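Local structure of muconate lactonizing enzyme (Corynebacterium glutamicum, 3I4K) at residues A[227-230]-A[235-238]. The protein belongs to the muconate lactonizing enzyme family of the enolase superfamily and carries a magnesium ion in its barrel-like C-terminal domain. Numbering follows the deposited sequence.
Sequences QPTP and ETLR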
loop_
_atom_site.group_PDB
_atom_site.type_symbol
_atom_site.label_atom_id
_atom_site.label_comp_id
_atom_site.label_asym_id
_atom_site.label_seq_id
_atom_site.Cartn_x
_atom_site.Cartn_y
_atom_site.Cartn_z
ATOM N N GLN A 227 -2.033 16.286 -17.673
ATOM C CA GLN A 227 -3.471 16.517 -17.798
ATOM C C GLN A 227 -3.877 17.654 -18.742
ATOM O O GLN A 227 -4.440 18.664 -18.311
ATOM C CB GLN A 227 -4.071 16.780 -16.414
ATOM C CG GLN A 227 -5.568 16.513 -16.328
ATOM C CD GLN A 227 -5.902 15.016 -16.286
ATOM O OE1 GLN A 227 -5.298 14.253 -15.517
ATOM N NE2 GLN A 227 -6.877 14.597 -17.092
ATOM N N PRO A 228 -3.614 17.501 -20.047
ATOM C CA PRO A 228 -3.979 18.557 -20.993
ATOM C C PRO A 228 -5.480 18.664 -21.211
ATOM O O PRO A 228 -5.991 19.729 -21.579
ATOM C CB PRO A 228 -3.273 18.130 -22.268
ATOM C CG PRO A 228 -3.364 16.622 -22.186
ATOM C CD PRO A 228 -2.980 16.367 -20.741
ATOM N N THR A 229 -6.177 17.559 -20.956
ATOM C CA THR A 229 -7.608 17.463 -21.188
ATOM C C THR A 229 -8.440 16.993 -19.979
ATOM O O THR A 229 -7.895 16.583 -18.955
ATOM C CB THR A 229 -7.822 16.522 -22.370
ATOM O OG1 THR A 229 -7.076 15.325 -22.140
ATOM C CG2 THR A 229 -7.318 17.166 -23.656
ATOM N N PRO A 230 -9.779 17.032 -20.096
ATOM C CA PRO A 230 -10.690 16.628 -19.019
ATOM C C PRO A 230 -10.336 15.342 -18.259
ATOM O O PRO A 230 -9.957 14.331 -18.860
ATOM C CB PRO A 230 -12.039 16.540 -19.732
ATOM C CG PRO A 230 -11.932 17.624 -20.762
ATOM C CD PRO A 230 -10.539 17.399 -21.306
ATOM N N GLU A 235 -9.508 7.936 -22.536
ATOM C CA GLU A 235 -9.223 7.520 -23.909
ATOM C C GLU A 235 -8.466 8.605 -24.672
ATOM O O GLU A 235 -7.617 8.316 -25.521
ATOM C CB GLU A 235 -10.528 7.152 -24.636
ATOM C CG GLU A 235 -11.050 5.755 -24.288
ATOM C CD GLU A 235 -12.407 5.446 -24.925
ATOM O OE1 GLU A 235 -12.626 5.819 -26.090
ATOM O OE2 GLU A 235 -13.256 4.824 -24.262
ATOM N N THR A 236 -8.759 9.859 -24.360
ATOM C CA THR A 236 -8.069 10.963 -25.016
ATOM C C THR A 236 -6.607 11.079 -24.583
ATOM O O THR A 236 -5.738 11.399 -25.398
ATOM C CB THR A 236 -8.827 12.275 -24.767
ATOM O OG1 THR A 236 -9.992 12.295 -25.602
ATOM C CG2 THR A 236 -7.959 13.473 -25.066
ATOM N N LEU A 237 -6.317 10.821 -23.311
ATOM C CA LEU A 237 -4.932 10.889 -22.841
ATOM C C LEU A 237 -4.116 9.842 -23.592
ATOM O O LEU A 237 -2.963 10.085 -23.983
ATOM C CB LEU A 237 -4.847 10.621 -21.340
ATOM C CG LEU A 237 -5.667 11.517 -20.404
ATOM C CD1 LEU A 237 -5.407 11.116 -18.974
ATOM C CD2 LEU A 237 -5.311 12.989 -20.616
ATOM N N ARG A 238 -4.717 8.669 -23.784
ATOM C CA ARG A 238 -4.066 7.578 -24.510
ATOM C C ARG A 238 -3.861 7.972 -25.971
ATOM O O ARG A 238 -2.807 7.718 -26.560
ATOM C CB ARG A 238 -4.937 6.311 -24.446
ATOM C CG ARG A 238 -4.504 5.191 -25.385
ATOM C CD ARG A 238 -3.071 4.782 -25.132
ATOM N NE ARG A 238 -2.654 3.658 -25.968
ATOM C CZ ARG A 238 -1.380 3.297 -26.152
ATOM N NH1 ARG A 238 -0.399 3.979 -25.557
ATOM N NH2 ARG A 238 -1.084 2.257 -26.932
#
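Leu237 pushes its CD2 methyl into the curl of 227-230, where it meets Gln227, Pro228 and Thr229 at once. The closest approach is to the hydroxyl of Thr229, with CD2 of Leu237 3.3 Å from OG1 of Thr229; these two side chains run past one another in opposite senses. Pro228 contributes its ring carbon CD, 4.1 Å from CD2 of Leu237, and the amide nitrogen NE2 of Gln227 comes within 4.2 Å of the same methyl.

One residue earlier on the helix, Thr236 points its CG2 methyl at Thr229, 3.6 Å from OG1 and 4.0 Å from CG2 of that residue. Chi1 of -76° puts OG1 of Thr236 beside the backbone N, opposite the carbonyl carbon, and leaves CG2 opposite the N, turned to Thr229; OG1 hydrogen-bonds to Asp233 and Arg207.

The curl is braced from within. Gln227 bends at chi2 (75°) and sends NE2 back to the carbonyl O of Thr229, a nearly straight bond of 2.9 Å (169° at the hydrogen) that lies close to the plane of the Gln227 amide. Ser253 OG also bonds to NE2, while OE1 takes the backbone N-H of Asp251, so both ends of the amide are engaged and its rotation should be well fixed. Asp251 is itself a magnesium ligand, together with Asp200 and Glu226, and the Gln227 side chain lies about 6 Å from the ion; although its bond is to the backbone of Asp251, this is consistent with a second-shell place beside the metal site.

In the barrel-type domain, this is where the chain leaves strand 224-226 and turns into helix 234-244, with helix 207-219 touching Pro228 and Thr229 as well. Across the contact itself, methyls meet a proline ring, another methyl, a hydroxyl and an amide nitrogen: cohesion between turn and helix rests on van der Waals fit, while the Gln227-Thr229 bond probably holds the shape of the turn.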